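Local coordinates for beta-1,3-glucanosyltransferase (Rhizomucor miehei CAU432, PDB 4WTP), which is a carbohydrate-active enzyme of glycosyl hydrolase family 17, built as a beta/alpha barrel with eight parallel strands ringed by helices, at residues Q143-A146 with N147-Q151; E154-P158 with H159-V163; K171-E174 with V175-K178; C252-Q256 with R257-L261. All coordinates share one frame; numbering follows the deposited sequence.

In the fold
Along the chain the four contacts follow in numerical order around a parallel eight-stranded beta/alpha barrel. Interactions 1 and 2 share helix 142-156: the first lies near its start, the second covers its end and the turn into strand 163-167. Their centres are about 15 Å apart, and they touch at Ile149 CG2 to Val163 CG2, 4.1 Å. Interaction 3, on the short helix 174-177 between strands 163-167 and 182-186, packs against interaction 1, with centres about 10 Å apart and Ile149 CD1 to Val176 CG1 at 3.8 Å. Interactions 1 to 3 thus form one connected patch of the outer layer; interaction 4, about 23 to 30 Å away between centres, is a separate turn from helix 240-256 into strand 262-263.

Interaction 1 (Q143-A146 with N147-Q151); sequences QSLA and NYIKQ
Gln143 and Asn147, one helical turn apart near the start of helix 142-156, are joined twice, by backbone and by side chain. Among the backbone bonds, Asn147 N donates to Gln143 O at 2.8 Å in a nearly straight line, a normal i to i+4 bond. The same spacing recurs in the next three bonds, from Tyr148 N to Ser144 O, Ile149 N to Leu145 O and Lys150 N to Ala146 O, the last at 2.9 Å, which is the evidence for an unbroken alpha helix here.

The side-chain bond runs from Gln143 NE2 to Asn147 OD1, 3.0 Å long. OD1 lies in the plane of the Gln143 amide, but the donor stands above the Asn147 carbonyl plane, 37° out of it, and the two amides are turned 47° against each other. Gln143 reaches this position by a bend: CG is opposite the backbone N (chi1 -175°), and the turn at chi2 then brings the amide along the helix surface to Asn147.

Apolar contact belongs to another side of the helix. Ile149 CD1 meets Leu145 CG at 3.8 Å, and both side chains also touch Val176 of helix 174-177. The Tyr148 ring packs against helix 104-119, where its OH bonds to Phe106 O and its ring meets that of Phe106 edge to face.

The chemistry thus divides the helix: amides pair on its outer surface, while branched aliphatic groups and the tyrosine are buried. Because the Gln143 donor misses the Asn147 lone-pair plane, the amide pair probably adds modestly to a turn already fixed by its backbone bonds.

Interaction 2 (E154-P158 with H159-V163); sequences ELVAP and HGIKV
Val156 O receives two amide N-H groups from the turn that closes helix 142-156. His159 N lies 2.9 Å from Val156 O, and Ile161 N makes a weak bond to the same oxygen at 3.4 Å. A further backbone bond joins Gly160 N to Ala157 O at 2.9 Å. In this last bond the donor stands 62° out of the carbonyl plane, and the His159 donor is likewise well above its acceptor's plane, as fits three-residue spacing in a tightening 3-10 turn. Gly160 takes positive phi (72°), which reverses the chain so that Ile161 and Val163 come back against Val156. With the weak Ile161 bond spanning the Gly160 one, the pattern resembles a Schellman motif.

Apolar contacts lie beneath this turn. Val156 CG2 meets Val163 CG1 at 3.5 Å, the two side chains lying aslant, while Val156 CB faces Ile161 CB at 4.1 Å. The imidazole turns an edge to the last helical turn: His159 CD2 lies 3.8 Å from Leu155 O.

Beyond it, Val156 packs on Leu113 of helix 104-119 and on Leu128 of strand 125-132, and Ile161 also reaches Leu128. Val163 opens strand 163-167, which lies beside strand 125-132 in the sheet.

Interaction 3 (K171-E174 with V175-K178); sequences KFPE and VVVK
Pro173 O is gripped by two backbone amides at the start of helix 174-177: Val177 N at 3.0 Å, and Val176 N by a weak bond of the same length. The N-H...O angles separate them, 165° for Val177 and 126° for Val176, so the i to i+4 bond is the straighter one; Val177 N also lies in the carbonyl plane. Pro173 is therefore the N-cap residue, and its carbonyl begins the hydrogen bonding of this short helix in the beta/alpha barrel. Lys178 N continues the pattern to Glu174 O at 2.9 Å.

Side chains tie the same turn together on two sides. Among the buried groups, Phe172 CB meets Val177 CG2 at 3.8 Å, the side chains crossing at about a right angle, and this methyl sits at the edge of the phenyl ring. Pro173 CG touches Val176 CG2 at 3.8 Å. In both valines CG2 is opposite the carbonyl carbon and beside the backbone N, which brings it against Phe172 or Pro173. Leu183 of strand 182-186 backs Phe172 and Val177, while Val176 packs on Thr165 of strand 163-167.

On the exposed side, a salt bridge spans one helical turn between Glu174 and Lys178. The glutamate runs out extended and the lysine bends only at chi4 (-40°), which places Lys178 NZ in a weak bond 3.3 Å from Glu174 OE2, while Lys178 CE lies 3.7 Å from Glu174 CG.

Interaction 4 (C252-Q256 with R257-L261); sequences CRVKQ and RNIDL. With EDO (1,2-ethanediol), chain B.
A Schellman motif ends helix 240-256, with Asn258 as its C-prime residue at positive phi (57°). Its defining bond runs from Ile259 N to Val254 O, 2.9 Å long, in the carbonyl plane and on a lone pair. The inner bond, Asn258 N to Lys255 O, is weak at 3.3 Å. Before them, Arg257 N still reaches Arg253 O at 3.1 Å, the last bond of helical type.

The reversal folds apolar groups back on the helix. Val254 CB faces Ile259 CB at 3.9 Å, and Val254 CG2 meets Leu261 CD2 at 4.1 Å, both pairs crossing at about a right angle. Ile221 of strand 219-223 packs on Ile259 and Leu261.

Other bonds lie along the helix side and at the C-terminus. Arg253 NH1 donates to Gln256 OE1 at 2.9 Å, lying on a lone pair, with the oxygen in the guanidinium plane. Cys252 forms the disulfide to Cys298, whose terminal carboxylate bonds Lys255 NZ; that ammonium also hydrogen-bonds O2 of 1,2-ethanediol, probably from the crystallisation liquor, at 2.8 Å.

A covalent link and a hydrogen bond thus both reach Cys298, and probably combine to fasten the C-terminus against this helix end.

Interaction 1 (Q143-A146 with N147-Q151)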
loop_
_atom_site.group_PDB
_atom_site.type_symbol
_atom_site.label_atom_id
_atom_site.label_comp_id
_atom_site.label_asym_id
_atom_site.label_seq_id
_atom_site.Cartn_x
_atom_site.Cartn_y
_atom_site.Cartn_z
ATOM N N GLN A 143 -1.592 19.865 11.581
ATOM C CA GLN A 143 -1.678 19.677 13.029
ATOM C C GLN A 143 -2.817 18.720 13.420
ATOM O O GLN A 143 -2.653 17.902 14.322
ATOM C CB GLN A 143 -1.822 21.011 13.786
ATOM C CG GLN A 143 -1.803 20.901 15.312
ATOM C CD GLN A 143 -0.427 20.567 15.826
ATOM O OE1 GLN A 143 0.535 21.236 15.472
ATOM N NE2 GLN A 143 -0.321 19.531 16.650
ATOM N N SER A 144 -3.964 18.861 12.765
ATOM C CA SER A 144 -5.103 17.951 13.023
ATOM C C SER A 144 -4.783 16.495 12.692
ATOM O O SER A 144 -5.131 15.592 13.441
ATOM C CB SER A 144 -6.344 18.414 12.264
ATOM O OG SER A 144 -6.758 19.708 12.708
ATOM N N LEU A 145 -4.074 16.268 11.590
ATOM C CA LEU A 145 -3.632 14.932 11.283
ATOM C C LEU A 145 -2.645 14.413 12.327
ATOM O O LEU A 145 -2.775 13.287 12.815
ATOM C CB LEU A 145 -3.039 14.872 9.873
ATOM C CG LEU A 145 -2.531 13.486 9.490
ATOM C CD1 LEU A 145 -3.653 12.450 9.505
ATOM C CD2 LEU A 145 -1.910 13.581 8.105
ATOM N N ALA A 146 -1.702 15.269 12.712
ATOM C CA ALA A 146 -0.734 14.885 13.738
ATOM C C ALA A 146 -1.414 14.502 15.057
ATOM O O ALA A 146 -1.090 13.467 15.676
ATOM C CB ALA A 146 0.259 16.005 13.981
ATOM N N ASN A 147 -2.381 15.322 15.483
ATOM C CA ASN A 147 -3.146 15.009 16.691
ATOM C C ASN A 147 -3.896 13.674 16.595
ATOM O O ASN A 147 -3.948 12.902 17.571
ATOM C CB ASN A 147 -4.112 16.148 16.972
ATOM C CG ASN A 147 -3.389 17.423 17.384
ATOM O OD1 ASN A 147 -2.193 17.403 17.705
ATOM N ND2 ASN A 147 -4.103 18.537 17.353
ATOM N N TYR A 148 -4.479 13.394 15.430
ATOM C CA TYR A 148 -5.216 12.165 15.241
ATOM C C TYR A 148 -4.246 10.968 15.310
ATOM O O TYR A 148 -4.546 9.946 15.959
ATOM C CB TYR A 148 -5.916 12.210 13.887
ATOM C CG TYR A 148 -6.790 11.026 13.586
ATOM C CD1 TYR A 148 -8.015 10.871 14.210
ATOM C CD2 TYR A 148 -6.395 10.060 12.671
ATOM C CE1 TYR A 148 -8.846 9.799 13.908
ATOM C CE2 TYR A 148 -7.200 8.973 12.386
ATOM C CZ TYR A 148 -8.430 8.857 12.994
ATOM O OH TYR A 148 -9.213 7.786 12.679
ATOM N N ILE A 149 -3.085 11.102 14.669
ATOM C CA ILE A 149 -2.070 10.053 14.728
ATOM C C ILE A 149 -1.658 9.771 16.165
ATOM O O ILE A 149 -1.527 8.607 16.578
ATOM C CB ILE A 149 -0.834 10.400 13.853
ATOM C CG1 ILE A 149 -1.251 10.471 12.385
ATOM C CG2 ILE A 149 0.303 9.403 14.114
ATOM C CD1 ILE A 149 -0.262 11.186 11.480
ATOM N N LYS A 150 -1.433 10.836 16.927
ATOM C CA LYS A 150 -1.065 10.696 18.332
ATOM C C LYS A 150 -2.119 9.852 19.081
ATOM O O LYS A 150 -1.776 8.949 19.862
ATOM C CB LYS A 150 -0.922 12.092 18.958
ATOM C CG LYS A 150 -0.577 12.130 20.441
ATOM C CD LYS A 150 -0.084 13.518 20.841
ATOM C CE LYS A 150 -0.671 14.638 19.979
ATOM N NZ LYS A 150 -1.950 15.201 20.493
ATOM N N GLN A 151 -3.401 10.158 18.857
ATOM C CA GLN A 151 -4.514 9.412 19.475
ATOM C C GLN A 151 -4.559 7.947 19.027
ATOM O O GLN A 151 -4.780 7.043 19.825
ATOM C CB GLN A 151 -5.847 10.105 19.191
ATOM C CG GLN A 151 -5.978 11.446 19.902
ATOM C CD GLN A 151 -6.999 12.377 19.268
ATOM O OE1 GLN A 151 -7.611 12.062 18.241
ATOM N NE2 GLN A 151 -7.192 13.541 19.884
#

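Interaction 2 (E154-P158 with H159-V163)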
loop_
_atom_site.group_PDB
_atom_site.type_symbol
_atom_site.label_atom_id
_atom_site.label_comp_id
_atom_site.label_asym_id
_atom_site.label_seq_id
_atom_site.Cartn_x
_atom_site.Cartn_y
_atom_site.Cartn_z
ATOM N N GLU A 154 -1.729 5.895 20.707
ATOM C CA GLU A 154 -2.044 5.548 22.097
ATOM C C GLU A 154 -2.897 4.290 22.191
ATOM O O GLU A 154 -2.824 3.562 23.175
ATOM C CB GLU A 154 -2.714 6.730 22.787
ATOM C CG GLU A 154 -1.779 7.913 23.011
ATOM C CD GLU A 154 -2.511 9.191 23.377
ATOM O OE1 GLU A 154 -3.758 9.167 23.484
ATOM O OE2 GLU A 154 -1.838 10.229 23.576
ATOM N N LEU A 155 -3.687 4.025 21.156
ATOM C CA LEU A 155 -4.501 2.833 21.066
ATOM C C LEU A 155 -3.739 1.567 20.726
ATOM O O LEU A 155 -4.038 0.487 21.240
ATOM C CB LEU A 155 -5.650 3.012 20.054
ATOM C CG LEU A 155 -6.752 4.020 20.387
ATOM C CD1 LEU A 155 -7.684 4.187 19.201
ATOM C CD2 LEU A 155 -7.517 3.656 21.656
ATOM N N VAL A 156 -2.762 1.693 19.836
ATOM C CA VAL A 156 -2.095 0.511 19.311
ATOM C C VAL A 156 -0.700 0.233 19.858
ATOM O O VAL A 156 -0.226 -0.905 19.784
ATOM C CB VAL A 156 -2.018 0.506 17.770
ATOM C CG1 VAL A 156 -3.414 0.508 17.182
ATOM C CG2 VAL A 156 -1.172 1.668 17.259
ATOM N N ALA A 157 -0.062 1.263 20.399
ATOM C CA ALA A 157 1.270 1.094 21.000
ATOM C C ALA A 157 1.290 -0.040 22.035
ATOM O O ALA A 157 2.266 -0.786 22.086
ATOM C CB ALA A 157 1.800 2.410 21.587
ATOM N N PRO A 158 0.231 -0.174 22.867
ATOM C CA PRO A 158 0.252 -1.267 23.836
ATOM C C PRO A 158 0.235 -2.659 23.216
ATOM O O PRO A 158 0.545 -3.621 23.905
ATOM C CB PRO A 158 -1.020 -1.036 24.658
ATOM C CG PRO A 158 -1.280 0.422 24.541
ATOM C CD PRO A 158 -0.883 0.753 23.141
ATOM N N HIS A 159 -0.138 -2.768 21.939
ATOM C CA HIS A 159 -0.042 -4.029 21.185
ATOM C C HIS A 159 1.255 -4.166 20.413
ATOM O O HIS A 159 1.441 -5.120 19.660
ATOM C CB HIS A 159 -1.229 -4.175 20.229
ATOM C CG HIS A 159 -2.565 -4.244 20.934
ATOM N ND1 HIS A 159 -3.123 -5.406 21.347
ATOM C CD2 HIS A 159 -3.421 -3.232 21.344
ATOM C CE1 HIS A 159 -4.285 -5.144 21.970
ATOM N NE2 HIS A 159 -4.460 -3.814 21.981
ATOM N N GLY A 160 2.165 -3.213 20.591
ATOM C CA GLY A 160 3.457 -3.243 19.895
ATOM C C GLY A 160 3.335 -2.940 18.406
ATOM O O GLY A 160 4.239 -3.276 17.632
ATOM N N ILE A 161 2.225 -2.322 17.987
ATOM C CA ILE A 161 2.040 -1.989 16.561
ATOM C C ILE A 161 2.507 -0.584 16.241
ATOM O O ILE A 161 2.101 0.369 16.894
ATOM C CB ILE A 161 0.583 -2.159 16.149
ATOM C CG1 ILE A 161 0.181 -3.621 16.324
ATOM C CG2 ILE A 161 0.372 -1.683 14.715
ATOM C CD1 ILE A 161 -1.285 -3.870 16.072
ATOM N N LYS A 162 3.380 -0.469 15.244
ATOM C CA LYS A 162 3.938 0.837 14.859
ATOM C C LYS A 162 3.008 1.577 13.896
ATOM O O LYS A 162 2.290 0.963 13.119
ATOM C CB LYS A 162 5.317 0.644 14.208
ATOM C CG LYS A 162 6.367 0.010 15.112
ATOM C CD LYS A 162 7.688 -0.236 14.380
ATOM C CE LYS A 162 8.723 -0.895 15.280
ATOM N NZ LYS A 162 10.025 -1.054 14.594
ATOM N N VAL A 163 3.023 2.907 13.968
ATOM C CA VAL A 163 2.138 3.719 13.136
ATOM C C VAL A 163 2.880 4.546 12.090
ATOM O O VAL A 163 3.975 5.067 12.321
ATOM C CB VAL A 163 1.222 4.653 13.974
ATOM C CG1 VAL A 163 0.437 3.848 14.995
ATOM C CG2 VAL A 163 2.023 5.723 14.662
#

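Interaction 3 (K171-E174 with V175-K178)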
loop_
_atom_site.group_PDB
_atom_site.type_symbol
_atom_site.label_atom_id
_atom_site.label_comp_id
_atom_site.label_asym_id
_atom_site.label_seq_id
_atom_site.Cartn_x
_atom_site.Cartn_y
_atom_site.Cartn_z
ATOM N N LYS A 171 4.611 15.750 0.887
ATOM C CA LYS A 171 3.589 15.984 1.926
ATOM C C LYS A 171 3.893 15.271 3.257
ATOM O O LYS A 171 3.063 14.560 3.825
ATOM C CB LYS A 171 2.232 15.531 1.422
ATOM C CG LYS A 171 1.605 16.458 0.409
ATOM C CD LYS A 171 1.386 17.848 0.977
ATOM C CE LYS A 171 0.553 18.645 0.004
ATOM N NZ LYS A 171 0.277 20.000 0.545
ATOM N N PHE A 172 5.095 15.490 3.750
ATOM C CA PHE A 172 5.494 14.987 5.066
ATOM C C PHE A 172 5.985 16.153 5.951
ATOM O O PHE A 172 7.172 16.289 6.203
ATOM C CB PHE A 172 6.541 13.894 4.932
ATOM C CG PHE A 172 5.954 12.572 4.512
ATOM C CD1 PHE A 172 5.387 11.727 5.472
ATOM C CD2 PHE A 172 5.941 12.176 3.163
ATOM C CE1 PHE A 172 4.834 10.495 5.101
ATOM C CE2 PHE A 172 5.390 10.950 2.799
ATOM C CZ PHE A 172 4.828 10.134 3.759
ATOM N N PRO A 173 5.065 17.014 6.413
ATOM C CA PRO A 173 5.455 18.160 7.247
ATOM C C PRO A 173 5.909 17.676 8.620
ATOM O O PRO A 173 5.451 16.635 9.120
ATOM C CB PRO A 173 4.161 18.954 7.357
ATOM C CG PRO A 173 3.090 17.904 7.226
ATOM C CD PRO A 173 3.610 16.965 6.181
ATOM N N GLU A 174 6.756 18.487 9.243
ATOM C CA GLU A 174 7.412 18.130 10.465
ATOM C C GLU A 174 6.439 17.769 11.579
ATOM O O GLU A 174 6.689 16.834 12.327
ATOM C CB GLU A 174 8.338 19.280 10.892
ATOM C CG GLU A 174 9.214 18.932 12.064
ATOM C CD GLU A 174 10.170 20.049 12.442
ATOM O OE1 GLU A 174 10.097 21.167 11.881
ATOM O OE2 GLU A 174 10.990 19.792 13.340
ATOM N N VAL A 175 5.341 18.516 11.706
ATOM C CA VAL A 175 4.413 18.271 12.811
ATOM C C VAL A 175 3.798 16.882 12.725
ATOM O O VAL A 175 3.501 16.265 13.747
ATOM C CB VAL A 175 3.312 19.337 12.923
ATOM C CG1 VAL A 175 3.901 20.643 13.430
ATOM C CG2 VAL A 175 2.564 19.533 11.607
ATOM N N VAL A 176 3.593 16.389 11.500
ATOM C CA VAL A 176 3.098 15.026 11.290
ATOM C C VAL A 176 4.189 13.987 11.551
ATOM O O VAL A 176 3.989 13.021 12.296
ATOM C CB VAL A 176 2.510 14.861 9.868
ATOM C CG1 VAL A 176 2.204 13.402 9.557
ATOM C CG2 VAL A 176 1.238 15.697 9.719
ATOM N N VAL A 177 5.354 14.224 10.960
ATOM C CA VAL A 177 6.426 13.226 11.033
ATOM C C VAL A 177 6.866 12.992 12.495
ATOM O O VAL A 177 7.152 11.865 12.891
ATOM C CB VAL A 177 7.615 13.639 10.152
ATOM C CG1 VAL A 177 8.764 12.663 10.323
ATOM C CG2 VAL A 177 7.201 13.646 8.675
ATOM N N LYS A 178 6.810 14.058 13.306
ATOM C CA LYS A 178 7.109 13.899 14.743
ATOM C C LYS A 178 6.255 12.834 15.454
ATOM O O LYS A 178 6.714 12.214 16.420
ATOM C CB LYS A 178 6.953 15.251 15.451
ATOM C CG LYS A 178 8.074 16.223 15.162
ATOM C CD LYS A 178 7.984 17.496 15.995
ATOM C CE LYS A 178 9.207 18.362 15.757
ATOM N NZ LYS A 178 10.445 17.535 15.676
#

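Interaction 4 (C252-Q256 with R257-L261)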
loop_
_atom_site.group_PDB
_atom_site.type_symbol
_atom_site.label_atom_id
_atom_site.label_comp_id
_atom_site.label_asym_id
_atom_site.label_seq_id
_atom_site.Cartn_x
_atom_site.Cartn_y
_atom_site.Cartn_z
ATOM N N CYS A 252 14.339 -4.563 -7.859
ATOM C CA CYS A 252 15.793 -4.503 -7.785
ATOM C C CYS A 252 16.287 -3.342 -6.921
ATOM O O CYS A 252 17.099 -3.527 -5.999
ATOM C CB CYS A 252 16.395 -4.401 -9.178
ATOM S SG CYS A 252 18.155 -4.009 -9.212
ATOM N N ARG A 253 15.814 -2.135 -7.216
ATOM C CA ARG A 253 16.269 -0.944 -6.497
ATOM C C ARG A 253 15.982 -1.003 -5.013
ATOM O O ARG A 253 16.846 -0.628 -4.218
ATOM C CB ARG A 253 15.675 0.303 -7.119
ATOM C CG ARG A 253 16.092 0.619 -8.542
ATOM C CD ARG A 253 17.593 0.525 -8.771
ATOM N NE ARG A 253 18.034 1.086 -10.045
ATOM C CZ ARG A 253 19.310 1.167 -10.430
ATOM N NH1 ARG A 253 20.280 0.719 -9.641
ATOM N NH2 ARG A 253 19.613 1.709 -11.606
ATOM N N VAL A 254 14.809 -1.486 -4.605
ATOM C CA VAL A 254 14.504 -1.536 -3.174
ATOM C C VAL A 254 15.332 -2.632 -2.491
ATOM O O VAL A 254 15.628 -2.545 -1.311
ATOM C CB VAL A 254 12.986 -1.659 -2.845
ATOM C CG1 VAL A 254 12.240 -0.472 -3.425
ATOM C CG2 VAL A 254 12.398 -3.004 -3.282
ATOM N N LYS A 255 15.695 -3.672 -3.245
ATOM C CA LYS A 255 16.580 -4.709 -2.706
ATOM C C LYS A 255 17.978 -4.118 -2.493
ATOM O O LYS A 255 18.589 -4.330 -1.436
ATOM C CB LYS A 255 16.611 -5.921 -3.650
ATOM C CG LYS A 255 17.418 -7.059 -3.056
ATOM C CD LYS A 255 17.675 -8.143 -4.078
ATOM C CE LYS A 255 16.391 -8.844 -4.465
ATOM N NZ LYS A 255 16.681 -10.048 -5.279
ATOM N N GLN A 256 18.473 -3.357 -3.462
ATOM C CA GLN A 256 19.799 -2.771 -3.374
ATOM C C GLN A 256 19.926 -1.848 -2.176
ATOM O O GLN A 256 20.965 -1.801 -1.531
ATOM C CB GLN A 256 20.146 -2.001 -4.660
ATOM C CG GLN A 256 20.401 -2.891 -5.869
ATOM C CD GLN A 256 20.761 -2.086 -7.099
ATOM O OE1 GLN A 256 20.351 -0.940 -7.218
ATOM N NE2 GLN A 256 21.554 -2.665 -7.998
ATOM N N ARG A 257 18.854 -1.125 -1.859
ATOM C CA ARG A 257 18.891 -0.107 -0.815
ATOM C C ARG A 257 18.220 -0.546 0.476
ATOM O O ARG A 257 18.090 0.252 1.397
ATOM C CB ARG A 257 18.267 1.191 -1.335
ATOM C CG ARG A 257 19.061 1.841 -2.477
ATOM C CD ARG A 257 19.081 3.362 -2.443
ATOM N NE ARG A 257 20.197 3.885 -1.651
ATOM C CZ ARG A 257 20.076 4.579 -0.520
ATOM N NH1 ARG A 257 18.878 4.869 -0.013
ATOM N NH2 ARG A 257 21.167 4.999 0.111
ATOM N N ASN A 258 17.796 -1.811 0.547
ATOM C CA ASN A 258 17.152 -2.331 1.738
ATOM C C ASN A 258 15.899 -1.530 2.147
ATOM O O ASN A 258 15.652 -1.247 3.331
ATOM C CB ASN A 258 18.151 -2.395 2.912
ATOM C CG ASN A 258 17.763 -3.436 3.938
ATOM O OD1 ASN A 258 16.935 -4.306 3.661
ATOM N ND2 ASN A 258 18.365 -3.367 5.130
ATOM N N ILE A 259 15.069 -1.196 1.156
ATOM C CA ILE A 259 13.844 -0.480 1.398
ATOM C C ILE A 259 12.676 -1.461 1.367
ATOM O O ILE A 259 12.621 -2.298 0.458
ATOM C CB ILE A 259 13.655 0.580 0.308
ATOM C CG1 ILE A 259 14.800 1.603 0.338
ATOM C CG2 ILE A 259 12.302 1.255 0.429
ATOM C CD1 ILE A 259 14.837 2.451 -0.898
ATOM N N ASP A 260 11.763 -1.350 2.334
ATOM C CA ASP A 260 10.531 -2.147 2.374
ATOM C C ASP A 260 9.470 -1.518 1.461
ATOM O O ASP A 260 9.153 -0.334 1.598
ATOM C CB ASP A 260 9.974 -2.270 3.810
ATOM C CG ASP A 260 10.889 -3.016 4.770
ATOM O OD1 ASP A 260 11.773 -3.773 4.320
ATOM O OD2 ASP A 260 10.646 -2.842 5.976
ATOM N N LEU A 261 8.948 -2.336 0.546
ATOM C CA LEU A 261 8.012 -1.890 -0.472
ATOM C C LEU A 261 6.727 -2.719 -0.485
ATOM O O LEU A 261 6.793 -3.959 -0.510
ATOM C CB LEU A 261 8.677 -2.019 -1.853
ATOM C CG LEU A 261 7.750 -2.001 -3.074
ATOM C CD1 LEU A 261 7.166 -0.616 -3.217
ATOM C CD2 LEU A 261 8.507 -2.433 -4.324
HETATM C C1 EDO B . 12.816 -12.284 -6.897
HETATM O O1 EDO B . 13.726 -12.334 -7.989
HETATM C C2 EDO B . 13.599 -12.435 -5.603
HETATM O O2 EDO B . 14.073 -11.160 -5.146
#